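Local coordinates for putative NAD(P)H-flavin oxidoreductase (Streptococcus pyogenes serotype M1, PDB 2HAY), which binds FMN and, as a member of the nitroreductase family, probably uses it to pass electrons from NAD(P)H to an acceptor such as a flavin or quinone, at the interface of chains A and B. Numbering follows the deposited sequence. Chains: chain A/B, Putative NAD(P)H-flavin oxidoreductase.

Contacts 1 and 2 lie about 30 Å apart, centre to centre of their C-alpha atoms, on one extended two-fold symmetric interface, and each recurs with the chains exchanged. They have no residue or helix in common. Contact 1 is mostly polar and aromatic: the end of helix 116-130 of chain B sits over an FMN-binding loop of chain A. Contact 2 is mostly aliphatic and joins the N-terminal helix of chain B to helices 32-43 and 137-161 of chain A. Together they tie the subunits at distant points, consistent with the dimer typical of nitroreductases, whose flavin sites lie between the chains.

Contact 1: the interface of chains A and B. Residues chain A 73, 170-172, 174; chain B 48, 126, 130-131.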
loop_
_atom_site.group_PDB
_atom_site.type_symbol
_atom_site.label_atom_id
_atom_site.label_comp_id
_atom_site.label_asym_id
_atom_site.label_seq_id
_atom_site.Cartn_x
_atom_site.Cartn_y
_atom_site.Cartn_z
ATOM N N TRP A 73 -4.188 -1.950 20.890
ATOM C CA TRP A 73 -4.572 -0.580 21.281
ATOM C C TRP A 73 -5.328 0.231 20.221
ATOM O O TRP A 73 -6.241 0.995 20.558
ATOM C CB TRP A 73 -3.364 0.213 21.821
ATOM C CG TRP A 73 -2.276 0.536 20.793
ATOM C CD1 TRP A 73 -1.142 -0.182 20.560
ATOM C CD2 TRP A 73 -2.214 1.674 19.919
ATOM N NE1 TRP A 73 -0.393 0.418 19.576
ATOM C CE2 TRP A 73 -1.022 1.562 19.171
ATOM C CE3 TRP A 73 -3.063 2.768 19.678
ATOM C CZ2 TRP A 73 -0.658 2.483 18.195
ATOM C CZ3 TRP A 73 -2.703 3.691 18.697
ATOM C CH2 TRP A 73 -1.502 3.545 17.973
ATOM N N GLU A 170 -2.699 -0.566 12.265
ATOM C CA GLU A 170 -1.392 -1.128 12.607
ATOM C C GLU A 170 -1.232 -1.171 14.131
ATOM O O GLU A 170 -0.250 -1.724 14.638
ATOM C CB GLU A 170 -0.239 -0.286 12.029
ATOM C CG GLU A 170 -0.048 -0.341 10.493
ATOM C CD GLU A 170 1.090 0.559 9.998
ATOM O OE1 GLU A 170 1.609 0.328 8.867
ATOM O OE2 GLU A 170 1.492 1.478 10.716
ATOM N N GLY A 171 -2.166 -0.565 14.862
ATOM C CA GLY A 171 -1.996 -0.360 16.304
ATOM C C GLY A 171 -2.191 -1.587 17.169
ATOM O O GLY A 171 -3.174 -1.669 17.941
ATOM N N PHE A 172 -1.268 -2.537 17.041
ATOM C CA PHE A 172 -1.284 -3.768 17.838
ATOM C C PHE A 172 0.137 -4.309 18.044
ATOM O O PHE A 172 1.066 -3.920 17.340
ATOM C CB PHE A 172 -2.220 -4.848 17.231
ATOM C CG PHE A 172 -1.882 -5.237 15.812
ATOM C CD1 PHE A 172 -2.464 -4.561 14.739
ATOM C CD2 PHE A 172 -0.987 -6.275 15.549
ATOM C CE1 PHE A 172 -2.166 -4.892 13.427
ATOM C CE2 PHE A 172 -0.671 -6.636 14.242
ATOM C CZ PHE A 172 -1.278 -5.946 13.166
ATOM N N TYR A 174 2.676 -6.770 17.291
ATOM C CA TYR A 174 2.817 -7.711 16.170
ATOM C C TYR A 174 3.172 -9.144 16.572
ATOM O O TYR A 174 2.579 -10.107 16.071
ATOM C CB TYR A 174 3.761 -7.149 15.095
ATOM C CG TYR A 174 3.047 -6.213 14.133
ATOM C CD1 TYR A 174 2.569 -4.978 14.570
ATOM C CD2 TYR A 174 2.817 -6.575 12.808
ATOM C CE1 TYR A 174 1.871 -4.118 13.721
ATOM C CE2 TYR A 174 2.131 -5.718 11.929
ATOM C CZ TYR A 174 1.668 -4.483 12.400
ATOM O OH TYR A 174 0.953 -3.629 11.577
ATOM N N SER B 48 -0.569 5.751 8.582
ATOM C CA SER B 48 -0.475 5.398 9.991
ATOM C C SER B 48 -0.178 6.619 10.859
ATOM O O SER B 48 0.705 7.440 10.552
ATOM C CB SER B 48 0.586 4.332 10.159
ATOM O OG SER B 48 0.656 3.901 11.481
ATOM N N PHE B 126 4.564 1.927 20.683
ATOM C CA PHE B 126 4.229 1.439 19.348
ATOM C C PHE B 126 5.496 1.157 18.523
ATOM O O PHE B 126 5.612 0.097 17.912
ATOM C CB PHE B 126 3.318 2.426 18.616
ATOM C CG PHE B 126 3.070 2.081 17.162
ATOM C CD1 PHE B 126 3.535 2.917 16.139
ATOM C CD2 PHE B 126 2.349 0.923 16.813
ATOM C CE1 PHE B 126 3.283 2.598 14.778
ATOM C CE2 PHE B 126 2.099 0.588 15.480
ATOM C CZ PHE B 126 2.554 1.413 14.458
ATOM N N ASP B 130 5.493 -2.711 19.773
ATOM C CA ASP B 130 4.535 -3.241 18.769
ATOM C C ASP B 130 5.190 -3.571 17.439
ATOM O O ASP B 130 4.988 -4.652 16.915
ATOM C CB ASP B 130 3.352 -2.296 18.553
ATOM C CG ASP B 130 2.582 -2.050 19.821
ATOM O OD1 ASP B 130 2.697 -2.872 20.725
ATOM O OD2 ASP B 130 1.873 -1.037 19.933
HETATM N N MSE B 131 6.001 -2.644 16.927
HETATM C CA MSE B 131 6.627 -2.779 15.598
HETATM C C MSE B 131 8.142 -3.009 15.643
HETATM O O MSE B 131 8.748 -3.302 14.612
HETATM C CB MSE B 131 6.331 -1.546 14.739
HETATM C CG MSE B 131 4.857 -1.390 14.342
HETATM SE SE MSE B 131 4.635 -1.057 12.423
HETATM C CE MSE B 131 5.248 -2.838 12.000
#
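With CG wedged between its backbone N and carbonyl carbon (chi1 67°), A:Trp73 holds out its indole N-H to the carboxylate of B:Asp130. The aspartate's CG lies beside its own backbone N (chi1 -59°), which carries the carboxylate off the helix end towards the indole. NE1 of A:Trp73 gives a hydrogen bond of 2.7 Å to OD2 of B:Asp130, close to the indole plane and nearly along the C-O axis of the acceptor, though bent at the hydrogen. The six-membered half of the same indole meets B:Phe126 at about a right angle, CZ2 of A:Trp73 lying 3.7 Å from CD2 of B:Phe126. Further along that phenyl ring, CE2 of B:Phe126 comes to 3.4 Å from the backbone O of A:Glu170.

The extended side chain of A:Glu170 passes the tip of the phenyl ring to reach B:Ser48. There the hydroxyl OG of B:Ser48 donates to the carboxylate OE2 of A:Glu170 at 2.7 Å, coming from above the carboxylate plane. On the other flank, the backbone N of A:Tyr174 donates to the backbone O of B:Asp130 at 3.2 Å, so this aspartate is gripped through both side chain and main chain. The tyrosine ring is sandwiched: A:Phe172 of its own chain packs on one face, and the methyl CE of selenomethionine B:Met131, on a chain bent at chi2 and chi3, lies 4.0 Å from CZ of A:Tyr174 on the other.

B:Ser48 lines an FMN pocket, so its bond to A:Glu170 joins pocket segments of both chains. A:Glu170 and A:Gly171 belong to the FMN pocket, in the loop between strand 165-169 and helix 174-183, and the end of helix 116-130 of chain B probably helps to steady that loop.

Contact 2: the interface of chains A and B. Residues chain A 34, 37, 161-162; chain B 8-9, 12.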
loop_
_atom_site.group_PDB
_atom_site.type_symbol
_atom_site.label_atom_id
_atom_site.label_comp_id
_atom_site.label_asym_id
_atom_site.label_seq_id
_atom_site.Cartn_x
_atom_site.Cartn_y
_atom_site.Cartn_z
ATOM N N ASP A 34 -21.209 -7.341 -1.349
ATOM C CA ASP A 34 -20.323 -6.187 -1.170
ATOM C C ASP A 34 -18.968 -6.654 -0.602
ATOM O O ASP A 34 -17.898 -6.199 -1.041
ATOM C CB ASP A 34 -20.960 -5.145 -0.249
ATOM C CG ASP A 34 -22.019 -4.301 -0.938
ATOM O OD1 ASP A 34 -22.129 -4.315 -2.170
ATOM O OD2 ASP A 34 -22.768 -3.596 -0.243
ATOM N N LEU A 37 -16.783 -8.275 -3.338
ATOM C CA LEU A 37 -16.255 -7.258 -4.231
ATOM C C LEU A 37 -14.997 -6.635 -3.661
ATOM O O LEU A 37 -14.006 -6.452 -4.365
ATOM C CB LEU A 37 -17.317 -6.172 -4.543
ATOM C CG LEU A 37 -16.870 -5.149 -5.621
ATOM C CD1 LEU A 37 -16.298 -5.820 -6.887
ATOM C CD2 LEU A 37 -17.963 -4.177 -6.029
ATOM N N LEU A 161 -16.482 3.616 -2.348
ATOM C CA LEU A 161 -17.363 3.687 -3.523
ATOM C C LEU A 161 -18.699 2.952 -3.315
ATOM O O LEU A 161 -19.692 3.290 -3.941
ATOM C CB LEU A 161 -16.636 3.167 -4.752
ATOM C CG LEU A 161 -15.508 4.044 -5.375
ATOM C CD1 LEU A 161 -14.673 3.182 -6.295
ATOM C CD2 LEU A 161 -16.062 5.270 -6.152
ATOM N N LEU A 162 -18.718 1.961 -2.427
ATOM C CA LEU A 162 -19.956 1.308 -2.036
ATOM C C LEU A 162 -20.643 1.958 -0.823
ATOM O O LEU A 162 -21.716 1.505 -0.400
ATOM C CB LEU A 162 -19.697 -0.153 -1.729
ATOM C CG LEU A 162 -19.105 -0.957 -2.890
ATOM C CD1 LEU A 162 -18.398 -2.155 -2.297
ATOM C CD2 LEU A 162 -20.242 -1.349 -3.871
ATOM N N ILE B 8 -22.926 0.374 -9.507
ATOM C CA ILE B 8 -21.645 0.613 -8.882
ATOM C C ILE B 8 -20.785 -0.648 -8.897
ATOM O O ILE B 8 -19.588 -0.567 -9.109
ATOM C CB ILE B 8 -21.779 1.189 -7.434
ATOM C CG1 ILE B 8 -22.430 2.569 -7.488
ATOM C CG2 ILE B 8 -20.390 1.312 -6.770
ATOM C CD1 ILE B 8 -22.954 3.049 -6.102
ATOM N N HIS B 9 -21.402 -1.805 -8.681
ATOM C CA HIS B 9 -20.673 -3.073 -8.761
ATOM C C HIS B 9 -20.014 -3.271 -10.117
ATOM O O HIS B 9 -18.866 -3.660 -10.193
ATOM C CB HIS B 9 -21.583 -4.245 -8.452
ATOM C CG HIS B 9 -21.611 -4.602 -7.004
ATOM N ND1 HIS B 9 -21.144 -5.813 -6.522
ATOM C CD2 HIS B 9 -22.032 -3.897 -5.922
ATOM C CE1 HIS B 9 -21.284 -5.838 -5.207
ATOM N NE2 HIS B 9 -21.828 -4.693 -4.820
ATOM N N ILE B 12 -16.963 -0.776 -10.614
ATOM C CA ILE B 12 -15.799 -1.271 -9.867
ATOM C C ILE B 12 -15.261 -2.535 -10.522
ATOM O O ILE B 12 -14.063 -2.660 -10.733
ATOM C CB ILE B 12 -16.119 -1.553 -8.393
ATOM C CG1 ILE B 12 -16.533 -0.262 -7.689
ATOM C CG2 ILE B 12 -14.865 -2.161 -7.674
ATOM C CD1 ILE B 12 -17.202 -0.488 -6.338
#
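B:His9 puts its imidazole NE2 against the carboxylate of A:Asp34, donating a hydrogen bond of 2.7 Å to OD1. The bond is nearly straight, 165° at the hydrogen. OD1 lies almost exactly in the imidazole plane, while the carboxylate is turned 28° from the ring, close to coplanar. This pairing would probably favour a positive charge on the histidine.

One face of the same ring is capped by A:Leu37: its methyl CD2 sits over the centre of the B:His9 ring, 3.7 Å from the centroid, in a CH-pi contact. A:Leu162 reaches the ring with CD2, 3.7 Å from CD2 of B:His9. The two leucine methyls lie on the same side of the ring, A:Leu162 towards the CD2 rim, and with the hydrogen bond they probably limit rotation of the imidazole.

Beyond the histidine, B:Ile12 drives its CD1 methyl into a small aliphatic cluster. CD1 of B:Ile12 is 3.8 Å from CD2 of A:Leu37, and it also packs on CG of A:Leu162 and CB of A:Leu161. A chi1 of -173° swings CG of A:Leu37 away from its backbone N, and chi2 then turns the CD2 branch between the imidazole and B:Ile12. B:Ile8 closes the far side with its branch methyl CG2, 3.9 Å from CD2 of A:Leu162 and near the backbone O of A:Leu161.

B:Ile8, B:His9 and B:Ile12 are neighbours on one side of helix 6-18, which lays that side against chain A. A:Asp34 and A:Leu37 are one turn apart on helix 32-43; A:Leu161 ends helix 137-161 and A:Leu162 follows it, so the N-terminal helix of one subunit bridges two helices of the other.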